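Local coordinates for DUF4973 domain-containing protein (Bacteroides thetaiotaomicron, PDB 4QNI) that is of unknown function but probably acts as a two-domain auxiliary nutrient-binding lipoprotein of a gut Bacteroides, at residues Thr25-Pro30 and Ala161-Phe166; Leu91-Met96 and Ser133-Leu138; Gly173-Thr178 and Gly312-Ser317; Tyr281-Tyr286 and Arg318-Gln323. All coordinates share one frame; numbering follows the deposited sequence.

How the contacts relate
Contacts 1 and 2 lie in one mixed sheet. Strand 160-168 runs beside 24-30 in contact 1, and its other neighbour, 135-142, pairs with 93-95 in contact 2. Their centres are about 11 Å apart, and contact 2 is nested inside the chain loop that contact 1 closes. Contacts 3 and 4 follow along the chain and share strand 306-321 of the large antiparallel sheet; their centres are about 17 Å apart and their segments alternate in sequence. Contacts 1 and 3 are about 21 Å apart between centres, with strand 160-168 leading on to 173-176. Contacts 2 and 4 are farthest apart, about 30 Å between centres. The chain thus builds two β-rich parts, consistent with a two-domain protein.

Contact 1. Residues Thr25-Pro30 and Ala161-Phe166; sequences TNIYVP and AILRIF
The Y28 ring lies alongside F166, with both side chains pointing the same way. The two ring planes are near parallel, 24° apart, but slid so far that they barely overlap, with centroids 5.1 Å apart. Y28 CE1 sits 3.6 Å from F166 CB, while F166 CD2 lies over one face of the Y28 ring, toward its rim. W333 also stacks on Y28. An alanine here would remove the ring and would probably leave one side of F166 and the stacking surface of W333 without their partner. N26 shares this face of the sheet. N26 CG is anti to the carbonyl carbon (chi1 -77°). The side chain runs beside that of R164, and N26 OD1 comes 3.3 Å from R164 CB. A water joins N26 OD1 to R164 NH1. The R164 guanidinium has F166 CZ over the centre of one face, and its NH2 forms a salt bridge with E225. The face of T25, I27, L163 and I165 is largely apolar. I27 CG1 meets L163 CD2 at 3.8 Å, I27 CG2 meets I165 CD1, and V29 CG2 meets I165 CG2. F125 and F127 pack against V29 and I165 there. Five backbone hydrogen bonds join the strands. I27 makes two of them: its N donates to R164 O and its O accepts from F166 N at 2.8 Å. V29 N donates to F166 O. The pairing of T25 with L163 through Y28 with F166 is that of two neighbouring parallel β-strands in a mixed sheet, with one largely apolar face and one carrying aromatic and polar groups.

Contact 2. Residues Leu91-Met96 and Ser133-Leu138; sequences LYYEDM and SEKWVL
K135 has the most surface buried here, and its chain reaches back along the first segment to L91. The chain bends about CG-CD (chi3 58°), which turns CE toward L91 O. NZ donates to L91 O at 2.8 Å, in the plane of that carbonyl. The same ammonium lies over the face of the Y93 ring, 4.8 Å from its centroid, in a cation-pi contact. Y85 OH is a further hydrogen-bond partner of NZ. The lysine is thus held by a carbonyl, a hydroxyl and a ring, which would probably favour its charged form. One bond back, K135 CE touches Y93 CE1 at 3.7 Å. V137 CG2 packs on CB and CD1 of the same tyrosine. M96, a selenomethionine, buries nearly as much. Its N donates to V137 O at 2.8 Å, and its CA lies 3.7 Å from W136 CE3. The SE atom comes within 4.4 Å of L138 CB, while I165 and I130 also pack on this residue. E94 is the third. Its CB lies over one face of the W136 six-membered ring, 4.1 Å from the centroid, in a CH-pi contact. E134 CB sits over a face of this indole too, toward the rim. The carboxylates of E94 and E134 do not touch, and E134 OE1 has a salt bridge with R231. Backbone bonds from E94 N to K135 O and from V137 N to E94 O join the chains. K135 is the centre of an inverse gamma turn. Beyond it, E94 with W136 and D95 with V137 pair as parallel β-strands, the short strand 93-95 flanking 135-142 in the mixed sheet.

Contact 3. Residues Gly173-Thr178 and Gly312-Ser317; sequences GDYSGT and GTLTLS. With EDO (1,2-ethanediol), chain J.
Y175 and L316 cross at about a right angle, and the tyrosine ring presents a face to the leucine. L316 CB stands over that face, 3.6 Å from the ring centroid and 15° off the normal, in a close CH-pi contact. L316 CG is anti to the backbone N (chi1 176°), and chi2 of 70° turns CD1 to the first segment's backbone, 3.5 Å from D174 O. L314 meets the same ring obliquely, its CB 3.6 Å from Y175 CD2. Of these two leucines, two residues apart, L316 thus covers one face and L314 touches the CD2 rim. The tyrosine hydroxyl is hydrogen-bonded to Y171 O. The backbones meet at one bridge, S176 with T315, where S176 N donates to T315 O at 2.7 Å. Waters extend the join on both sides of it. One donates to D174 O and accepts from S317 N. The other donates to both S176 O and T313 O. A 1,2-ethanediol, probably from the crystallisation liquor, donates through O2 to S317 O. At the backbone angles of G173, a CB would be jammed against the preceding carbonyl O and lie close to L316 CD1. The D174 carboxylate has a salt bridge with R207. V287 and I289 of strand 282-298 and F239 of strand 234-240 pack on Y175, and I206 and F237 on L314. Strand 173-176, an outermost strand of the large antiparallel sheet, is hydrogen-bonded to 205-210 and meets 306-321 through the single bridge here.

Contact 4. Residues Tyr281-Tyr286 and Arg318-Gln323; sequences YLEHRY and RDINTQ. With EDO (1,2-ethanediol), chain F.
H284 ND1 donates to D319 OD1, a hydrogen bond whose 2.5 Å length is doubtfully short. The carboxylate plane is turned 80° from the imidazole, and OD1 lies at the ring edge. H284 NE2 is held by D276, so both ring nitrogens have acidic partners. On the other face, R285 NH1 forms a salt bridge with E283 OE1, 2.6 Å away. R285 NH2 has E327 and a 1,2-ethanediol O2 as further partners. I320 CG1 sits over the centre of this guanidinium. At the far end, Y281 O accepts from both N and OG1 of T322, OG1 at 2.7 Å. The Y281 ring stacks on the Q323 amide, planes 7° apart, with Q323 CD over the centre of the Y281 ring. An alanine here would strip the ring away and would probably leave the Q323 amide free to turn. N321 OD1 accepts from Q323 N in an Asx turn and also lies 3.4 Å from Y281 CD1. Y227 of a second subunit meets Y281 edge-to-face. The segments pair antiparallel within the β-hairpin of strands 282-298 and 306-321, with strand 260-275 beyond the first. Backbone hydrogen bonds join D319 to E332 and N321 to A330, near the C-terminus.

Contact 1. Residues Thr25-Pro30 and Ala161-Phe166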
# COMPACT_ATOMS: atom_id res chain seq x y z
N THR A 25 -1.27 -3.24 -20.45
CA THR A 25 -1.66 -1.84 -20.62
C THR A 25 -2.79 -1.79 -21.66
O THR A 25 -2.64 -2.33 -22.75
CB THR A 25 -0.48 -0.95 -21.06
OG1 THR A 25 0.60 -1.14 -20.16
CG2 THR A 25 -0.84 0.52 -21.13
N ASN A 26 -3.88 -1.12 -21.32
CA ASN A 26 -5.03 -0.97 -22.18
C ASN A 26 -4.83 0.25 -23.06
O ASN A 26 -4.56 1.33 -22.57
CB ASN A 26 -6.30 -0.88 -21.33
CG ASN A 26 -6.80 -2.21 -20.78
OD1 ASN A 26 -6.34 -3.30 -21.11
ND2 ASN A 26 -7.79 -2.16 -19.92
N ILE A 27 -4.90 0.05 -24.38
CA ILE A 27 -4.68 1.09 -25.38
C ILE A 27 -5.92 1.16 -26.26
O ILE A 27 -6.30 0.15 -26.87
CB ILE A 27 -3.40 0.72 -26.19
CG1 ILE A 27 -2.11 0.76 -25.34
CG2 ILE A 27 -3.26 1.51 -27.47
CD1 ILE A 27 -1.84 1.99 -24.63
N TYR A 28 -6.49 2.34 -26.39
CA TYR A 28 -7.68 2.58 -27.19
C TYR A 28 -7.27 3.26 -28.47
O TYR A 28 -6.62 4.30 -28.46
CB TYR A 28 -8.72 3.39 -26.38
CG TYR A 28 -9.43 2.55 -25.34
CD1 TYR A 28 -10.64 1.91 -25.64
CD2 TYR A 28 -8.89 2.36 -24.06
CE1 TYR A 28 -11.29 1.11 -24.70
CE2 TYR A 28 -9.55 1.58 -23.11
CZ TYR A 28 -10.74 0.94 -23.44
OH TYR A 28 -11.40 0.15 -22.52
N VAL A 29 -7.59 2.60 -29.58
CA VAL A 29 -7.22 2.99 -30.94
C VAL A 29 -8.52 3.17 -31.76
O VAL A 29 -9.34 2.26 -31.74
CB VAL A 29 -6.28 1.92 -31.60
CG1 VAL A 29 -5.74 2.42 -32.93
CG2 VAL A 29 -5.15 1.49 -30.67
N PRO A 30 -8.75 4.28 -32.48
CA PRO A 30 -10.00 4.37 -33.25
C PRO A 30 -10.04 3.25 -34.28
O PRO A 30 -8.99 2.94 -34.84
CB PRO A 30 -9.96 5.77 -33.90
CG PRO A 30 -8.60 6.23 -33.77
CD PRO A 30 -7.91 5.48 -32.65
N ALA A 161 6.21 -3.58 -23.10
CA ALA A 161 4.85 -3.09 -23.26
C ALA A 161 3.92 -4.22 -23.79
O ALA A 161 4.07 -4.67 -24.93
CB ALA A 161 4.84 -1.89 -24.23
N ILE A 162 2.99 -4.69 -22.94
CA ILE A 162 2.01 -5.70 -23.29
C ILE A 162 0.72 -4.91 -23.50
O ILE A 162 0.09 -4.50 -22.53
CB ILE A 162 1.92 -6.81 -22.21
CG1 ILE A 162 3.29 -7.46 -21.89
CG2 ILE A 162 0.88 -7.86 -22.55
CD1 ILE A 162 4.24 -7.92 -23.10
N LEU A 163 0.42 -4.59 -24.78
CA LEU A 163 -0.70 -3.69 -25.08
C LEU A 163 -1.99 -4.40 -25.47
O LEU A 163 -2.10 -4.97 -26.56
CB LEU A 163 -0.34 -2.64 -26.16
CG LEU A 163 1.05 -1.96 -26.08
CD1 LEU A 163 1.39 -1.25 -27.39
CD2 LEU A 163 1.19 -1.04 -24.85
N ARG A 164 -2.98 -4.34 -24.58
CA ARG A 164 -4.31 -4.82 -24.87
C ARG A 164 -4.93 -3.78 -25.77
O ARG A 164 -5.16 -2.63 -25.33
CB ARG A 164 -5.16 -5.06 -23.61
CG ARG A 164 -6.61 -5.44 -23.93
CD ARG A 164 -6.75 -6.93 -24.21
NE ARG A 164 -8.11 -7.30 -24.62
CZ ARG A 164 -9.07 -7.71 -23.79
NH1 ARG A 164 -8.87 -7.74 -22.48
NH2 ARG A 164 -10.25 -8.07 -24.27
N ILE A 165 -5.07 -4.13 -27.06
CA ILE A 165 -5.58 -3.18 -28.03
C ILE A 165 -7.07 -3.23 -28.08
O ILE A 165 -7.66 -4.29 -28.38
CB ILE A 165 -4.99 -3.40 -29.45
CG1 ILE A 165 -3.43 -3.41 -29.44
CG2 ILE A 165 -5.59 -2.41 -30.46
CD1 ILE A 165 -2.77 -2.19 -28.95
N PHE A 166 -7.68 -2.08 -27.85
CA PHE A 166 -9.11 -1.94 -28.06
C PHE A 166 -9.41 -0.98 -29.21
O PHE A 166 -9.31 0.23 -29.01
CB PHE A 166 -9.86 -1.45 -26.80
CG PHE A 166 -9.94 -2.43 -25.67
CD1 PHE A 166 -10.71 -3.58 -25.78
CD2 PHE A 166 -9.21 -2.23 -24.50
CE1 PHE A 166 -10.77 -4.50 -24.73
CE2 PHE A 166 -9.28 -3.14 -23.46
CZ PHE A 166 -10.05 -4.28 -23.58
O HOH W 1 2.55 -3.03 -20.29
O HOH W 2 -7.35 -6.13 -20.38

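Contact 2. Residues Leu91-Met96 and Ser133-Leu138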
# COMPACT_ATOMS: atom_id res chain seq x y z
N LEU A 91 -8.72 -18.50 -22.00
CA LEU A 91 -8.72 -17.17 -21.42
C LEU A 91 -7.46 -16.38 -21.72
O LEU A 91 -7.36 -15.23 -21.31
CB LEU A 91 -8.88 -17.29 -19.89
CG LEU A 91 -10.14 -17.98 -19.37
CD1 LEU A 91 -10.19 -17.93 -17.87
CD2 LEU A 91 -11.39 -17.34 -19.94
N TYR A 92 -6.46 -17.01 -22.39
CA TYR A 92 -5.17 -16.36 -22.66
C TYR A 92 -5.32 -15.11 -23.51
O TYR A 92 -6.23 -15.05 -24.32
CB TYR A 92 -4.24 -17.31 -23.42
CG TYR A 92 -3.51 -18.35 -22.61
CD1 TYR A 92 -3.83 -18.59 -21.28
CD2 TYR A 92 -2.48 -19.10 -23.17
CE1 TYR A 92 -3.15 -19.54 -20.53
CE2 TYR A 92 -1.77 -20.05 -22.43
CZ TYR A 92 -2.11 -20.26 -21.10
OH TYR A 92 -1.43 -21.21 -20.39
N TYR A 93 -4.41 -14.14 -23.33
CA TYR A 93 -4.33 -12.99 -24.23
C TYR A 93 -3.71 -13.51 -25.51
O TYR A 93 -2.73 -14.27 -25.44
CB TYR A 93 -3.50 -11.85 -23.63
CG TYR A 93 -4.10 -11.26 -22.38
CD1 TYR A 93 -5.19 -10.39 -22.45
CD2 TYR A 93 -3.57 -11.53 -21.12
CE1 TYR A 93 -5.75 -9.84 -21.31
CE2 TYR A 93 -4.12 -10.97 -19.97
CZ TYR A 93 -5.20 -10.12 -20.07
OH TYR A 93 -5.79 -9.58 -18.94
N GLU A 94 -4.31 -13.22 -26.65
CA GLU A 94 -3.80 -13.74 -27.92
C GLU A 94 -2.81 -12.77 -28.50
O GLU A 94 -2.95 -11.56 -28.41
CB GLU A 94 -4.92 -14.06 -28.92
CG GLU A 94 -5.75 -15.27 -28.54
CD GLU A 94 -5.05 -16.62 -28.50
OE1 GLU A 94 -4.23 -16.91 -29.40
OE2 GLU A 94 -5.37 -17.41 -27.59
N ASP A 95 -1.77 -13.32 -29.07
CA ASP A 95 -0.64 -12.60 -29.64
C ASP A 95 -0.97 -12.01 -31.03
O ASP A 95 -0.86 -12.68 -32.05
CB ASP A 95 0.54 -13.58 -29.74
CG ASP A 95 1.87 -12.92 -30.00
OD1 ASP A 95 1.87 -11.72 -30.33
OD2 ASP A 95 2.91 -13.60 -29.85
N MSE A 96 -1.27 -10.74 -31.05
CA MSE A 96 -1.58 -9.95 -32.24
C MSE A 96 -0.40 -9.77 -33.17
O MSE A 96 -0.61 -9.55 -34.36
CB MSE A 96 -2.04 -8.57 -31.79
CG MSE A 96 -2.98 -7.92 -32.72
SE MSE A 96 -3.40 -6.23 -31.93
CE MSE A 96 -4.94 -5.89 -32.97
N SER A 133 -13.29 -11.47 -29.47
CA SER A 133 -13.46 -12.62 -28.56
C SER A 133 -12.11 -13.10 -28.10
O SER A 133 -11.97 -13.61 -26.99
CB SER A 133 -14.18 -13.76 -29.28
OG SER A 133 -15.52 -13.71 -28.87
N GLU A 134 -11.12 -12.96 -28.98
CA GLU A 134 -9.72 -13.21 -28.70
C GLU A 134 -9.27 -11.99 -27.97
O GLU A 134 -9.59 -10.87 -28.39
CB GLU A 134 -8.92 -13.41 -30.01
CG GLU A 134 -9.52 -14.36 -31.03
CD GLU A 134 -9.67 -15.80 -30.59
OE1 GLU A 134 -8.81 -16.30 -29.83
OE2 GLU A 134 -10.68 -16.43 -30.99
N LYS A 135 -8.61 -12.15 -26.85
CA LYS A 135 -8.20 -10.97 -26.07
C LYS A 135 -6.88 -10.49 -26.67
O LYS A 135 -5.80 -10.76 -26.13
CB LYS A 135 -8.12 -11.35 -24.57
CG LYS A 135 -9.48 -11.81 -23.98
CD LYS A 135 -9.35 -12.73 -22.74
CE LYS A 135 -8.58 -12.13 -21.58
NZ LYS A 135 -8.74 -12.95 -20.35
N TRP A 136 -6.96 -9.89 -27.89
CA TRP A 136 -5.81 -9.48 -28.70
C TRP A 136 -4.92 -8.51 -27.96
O TRP A 136 -5.38 -7.49 -27.47
CB TRP A 136 -6.24 -8.89 -30.05
CG TRP A 136 -6.85 -9.90 -30.99
CD1 TRP A 136 -8.15 -9.95 -31.41
CD2 TRP A 136 -6.19 -11.02 -31.62
NE1 TRP A 136 -8.32 -10.98 -32.29
CE2 TRP A 136 -7.14 -11.66 -32.44
CE3 TRP A 136 -4.87 -11.50 -31.60
CZ2 TRP A 136 -6.82 -12.78 -33.22
CZ3 TRP A 136 -4.55 -12.61 -32.38
CH2 TRP A 136 -5.52 -13.24 -33.17
N VAL A 137 -3.64 -8.84 -27.91
CA VAL A 137 -2.60 -8.07 -27.25
C VAL A 137 -1.40 -7.93 -28.21
O VAL A 137 -1.05 -8.91 -28.89
CB VAL A 137 -2.22 -8.80 -25.92
CG1 VAL A 137 -0.76 -8.62 -25.53
CG2 VAL A 137 -3.12 -8.38 -24.78
N LEU A 138 -0.74 -6.76 -28.20
CA LEU A 138 0.47 -6.60 -28.99
C LEU A 138 1.64 -6.53 -28.02
O LEU A 138 1.78 -5.52 -27.33
CB LEU A 138 0.39 -5.35 -29.90
CG LEU A 138 1.62 -5.07 -30.77
CD1 LEU A 138 1.86 -6.22 -31.76
CD2 LEU A 138 1.48 -3.71 -31.50
O HOH W 3 -8.21 -15.12 -25.91

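Contact 3. Residues Gly173-Thr178 and Gly312-Ser317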
# COMPACT_ATOMS: atom_id res chain seq x y z
N GLY A 173 -17.13 0.38 -25.79
CA GLY A 173 -16.52 0.61 -24.50
C GLY A 173 -17.25 -0.20 -23.46
O GLY A 173 -18.02 -1.12 -23.80
N ASP A 174 -17.05 0.18 -22.19
CA ASP A 174 -17.65 -0.49 -21.06
C ASP A 174 -18.92 0.24 -20.67
O ASP A 174 -18.92 1.32 -20.07
CB ASP A 174 -16.65 -0.64 -19.88
CG ASP A 174 -15.44 -1.53 -20.19
OD1 ASP A 174 -15.43 -2.18 -21.26
OD2 ASP A 174 -14.50 -1.56 -19.38
N TYR A 175 -20.02 -0.37 -21.08
CA TYR A 175 -21.35 0.12 -20.78
C TYR A 175 -21.68 -0.14 -19.33
O TYR A 175 -21.18 -1.09 -18.75
CB TYR A 175 -22.38 -0.63 -21.64
CG TYR A 175 -22.53 -0.11 -23.05
CD1 TYR A 175 -21.64 -0.49 -24.05
CD2 TYR A 175 -23.65 0.64 -23.41
CE1 TYR A 175 -21.80 -0.05 -25.37
CE2 TYR A 175 -23.85 1.04 -24.73
CZ TYR A 175 -22.91 0.73 -25.69
OH TYR A 175 -23.08 1.24 -26.96
N SER A 176 -22.56 0.66 -18.76
CA SER A 176 -23.08 0.36 -17.44
C SER A 176 -24.12 -0.72 -17.65
O SER A 176 -24.89 -0.62 -18.61
CB SER A 176 -23.72 1.60 -16.83
OG SER A 176 -24.52 1.25 -15.71
N GLY A 177 -24.13 -1.74 -16.81
CA GLY A 177 -25.14 -2.80 -16.88
C GLY A 177 -26.26 -2.62 -15.85
O GLY A 177 -27.11 -3.49 -15.70
N THR A 178 -26.26 -1.50 -15.15
CA THR A 178 -27.23 -1.13 -14.10
C THR A 178 -28.72 -1.23 -14.57
O THR A 178 -29.58 -1.63 -13.78
CB THR A 178 -26.85 0.27 -13.60
OG1 THR A 178 -25.66 0.13 -12.81
CG2 THR A 178 -27.92 0.94 -12.77
N GLY A 312 -33.74 -4.55 -20.78
CA GLY A 312 -33.48 -3.22 -20.26
C GLY A 312 -32.74 -2.25 -21.16
O GLY A 312 -32.84 -2.30 -22.41
N THR A 313 -32.04 -1.34 -20.50
CA THR A 313 -31.29 -0.24 -21.08
C THR A 313 -29.82 -0.41 -20.82
O THR A 313 -29.42 -0.74 -19.71
CB THR A 313 -31.78 1.10 -20.45
OG1 THR A 313 -33.18 1.18 -20.60
CG2 THR A 313 -31.14 2.36 -21.07
N LEU A 314 -29.02 -0.11 -21.85
CA LEU A 314 -27.57 -0.04 -21.83
C LEU A 314 -27.18 1.42 -21.92
O LEU A 314 -27.76 2.14 -22.73
CB LEU A 314 -26.97 -0.80 -23.02
CG LEU A 314 -26.96 -2.31 -22.95
CD1 LEU A 314 -26.68 -2.88 -24.34
CD2 LEU A 314 -25.91 -2.79 -21.95
N THR A 315 -26.23 1.87 -21.11
CA THR A 315 -25.76 3.26 -21.14
C THR A 315 -24.25 3.26 -21.11
O THR A 315 -23.64 2.73 -20.17
CB THR A 315 -26.34 4.12 -19.99
OG1 THR A 315 -27.76 3.99 -19.94
CG2 THR A 315 -25.95 5.62 -20.11
N LEU A 316 -23.67 3.87 -22.13
CA LEU A 316 -22.25 4.09 -22.25
C LEU A 316 -21.97 5.57 -22.07
O LEU A 316 -22.58 6.38 -22.75
CB LEU A 316 -21.77 3.64 -23.63
CG LEU A 316 -20.27 3.91 -23.95
CD1 LEU A 316 -19.38 3.01 -23.13
CD2 LEU A 316 -20.00 3.80 -25.48
N SER A 317 -21.03 5.91 -21.20
CA SER A 317 -20.56 7.29 -21.01
C SER A 317 -19.10 7.40 -21.48
O SER A 317 -18.30 6.49 -21.28
CB SER A 317 -20.71 7.74 -19.56
OG SER A 317 -20.00 6.89 -18.68
C1 EDO J . -14.67 2.45 -21.94
O1 EDO J . -13.62 2.52 -20.98
C2 EDO J . -15.92 3.33 -21.55
O2 EDO J . -15.85 4.72 -21.98
O HOH W 4 -19.96 3.61 -19.42
O HOH W 5 -27.39 -0.16 -18.02

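Contact 4. Residues Tyr281-Tyr286 and Arg318-Gln323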
# COMPACT_ATOMS: atom_id res chain seq x y z
N TYR A 281 -15.02 22.37 -19.44
CA TYR A 281 -14.42 22.00 -20.73
C TYR A 281 -14.58 20.50 -21.01
O TYR A 281 -14.24 20.03 -22.09
CB TYR A 281 -12.93 22.36 -20.79
CG TYR A 281 -12.10 21.76 -19.68
CD1 TYR A 281 -11.72 20.42 -19.71
CD2 TYR A 281 -11.68 22.53 -18.60
CE1 TYR A 281 -10.96 19.86 -18.69
CE2 TYR A 281 -10.89 21.99 -17.59
CZ TYR A 281 -10.52 20.66 -17.64
OH TYR A 281 -9.72 20.11 -16.68
N LEU A 282 -15.03 19.74 -20.01
CA LEU A 282 -15.20 18.31 -20.09
C LEU A 282 -16.64 17.99 -20.50
O LEU A 282 -17.60 18.48 -19.91
CB LEU A 282 -14.81 17.66 -18.76
CG LEU A 282 -14.86 16.14 -18.67
CD1 LEU A 282 -13.73 15.50 -19.47
CD2 LEU A 282 -14.83 15.69 -17.21
N GLU A 283 -16.78 17.19 -21.55
CA GLU A 283 -18.07 16.80 -22.09
C GLU A 283 -18.32 15.31 -21.84
O GLU A 283 -17.46 14.48 -22.14
CB GLU A 283 -18.09 17.15 -23.59
CG GLU A 283 -19.25 16.60 -24.40
CD GLU A 283 -19.14 16.85 -25.89
OE1 GLU A 283 -18.04 16.67 -26.45
OE2 GLU A 283 -20.16 17.24 -26.50
N HIS A 284 -19.48 14.99 -21.27
CA HIS A 284 -19.94 13.62 -21.05
C HIS A 284 -20.81 13.25 -22.24
O HIS A 284 -21.85 13.89 -22.44
CB HIS A 284 -20.73 13.50 -19.73
CG HIS A 284 -19.98 13.95 -18.52
ND1 HIS A 284 -18.93 13.21 -18.00
CD2 HIS A 284 -20.18 15.03 -17.74
CE1 HIS A 284 -18.51 13.88 -16.94
NE2 HIS A 284 -19.25 14.97 -16.73
N ARG A 285 -20.37 12.28 -23.05
CA ARG A 285 -21.15 11.81 -24.20
C ARG A 285 -21.76 10.49 -23.81
O ARG A 285 -21.09 9.66 -23.19
CB ARG A 285 -20.33 11.70 -25.49
CG ARG A 285 -19.88 13.06 -26.02
CD ARG A 285 -20.34 13.32 -27.45
NE ARG A 285 -19.31 12.95 -28.42
CZ ARG A 285 -18.38 13.77 -28.89
NH1 ARG A 285 -18.34 15.03 -28.49
NH2 ARG A 285 -17.49 13.34 -29.78
N TYR A 286 -23.01 10.32 -24.14
CA TYR A 286 -23.74 9.11 -23.78
C TYR A 286 -24.29 8.39 -24.96
O TYR A 286 -24.80 9.02 -25.89
CB TYR A 286 -24.90 9.46 -22.83
CG TYR A 286 -24.45 10.16 -21.57
CD1 TYR A 286 -23.83 9.45 -20.54
CD2 TYR A 286 -24.63 11.53 -21.40
CE1 TYR A 286 -23.44 10.07 -19.36
CE2 TYR A 286 -24.22 12.17 -20.23
CZ TYR A 286 -23.63 11.43 -19.21
OH TYR A 286 -23.22 12.03 -18.05
N ARG A 318 -18.78 8.48 -22.13
CA ARG A 318 -17.45 8.73 -22.65
C ARG A 318 -17.11 10.17 -22.34
O ARG A 318 -17.89 11.07 -22.67
CB ARG A 318 -17.42 8.44 -24.16
CG ARG A 318 -16.04 8.43 -24.73
CD ARG A 318 -16.02 8.13 -26.21
NE ARG A 318 -16.19 6.70 -26.51
CZ ARG A 318 -16.16 6.21 -27.74
NH1 ARG A 318 -15.95 7.01 -28.78
NH2 ARG A 318 -16.37 4.91 -27.95
N ASP A 319 -15.99 10.40 -21.68
CA ASP A 319 -15.61 11.75 -21.32
C ASP A 319 -14.66 12.29 -22.33
O ASP A 319 -13.63 11.69 -22.61
CB ASP A 319 -15.02 11.81 -19.91
CG ASP A 319 -16.00 11.29 -18.87
OD1 ASP A 319 -17.17 11.73 -18.90
OD2 ASP A 319 -15.62 10.37 -18.12
N ILE A 320 -15.05 13.43 -22.90
CA ILE A 320 -14.31 14.14 -23.93
C ILE A 320 -13.79 15.43 -23.34
O ILE A 320 -14.58 16.29 -22.95
CB ILE A 320 -15.18 14.40 -25.19
CG1 ILE A 320 -16.06 13.17 -25.63
CG2 ILE A 320 -14.38 15.01 -26.34
CD1 ILE A 320 -15.37 11.94 -26.12
N ASN A 321 -12.48 15.55 -23.25
CA ASN A 321 -11.79 16.74 -22.75
C ASN A 321 -11.55 17.62 -23.94
O ASN A 321 -10.63 17.34 -24.70
CB ASN A 321 -10.47 16.33 -22.05
CG ASN A 321 -9.62 17.47 -21.51
OD1 ASN A 321 -9.76 18.63 -21.90
ND2 ASN A 321 -8.72 17.14 -20.60
N THR A 322 -12.35 18.67 -24.13
CA THR A 322 -12.20 19.57 -25.29
C THR A 322 -10.90 20.44 -25.25
O THR A 322 -10.72 21.27 -26.15
CB THR A 322 -13.44 20.43 -25.48
OG1 THR A 322 -13.53 21.33 -24.38
CG2 THR A 322 -14.71 19.61 -25.60
N GLN A 323 -9.98 20.22 -24.27
CA GLN A 323 -8.68 20.93 -24.23
C GLN A 323 -7.65 20.19 -25.14
O GLN A 323 -6.44 20.47 -25.10
CB GLN A 323 -8.15 21.14 -22.79
CG GLN A 323 -8.94 22.17 -21.98
CD GLN A 323 -8.37 22.39 -20.59
OE1 GLN A 323 -7.80 21.48 -19.95
NE2 GLN A 323 -8.54 23.61 -20.10
C1 EDO F . -19.79 8.99 -29.26
O1 EDO F . -20.16 8.34 -28.06
C2 EDO F . -18.43 9.73 -29.06
O2 EDO F . -18.05 10.41 -30.26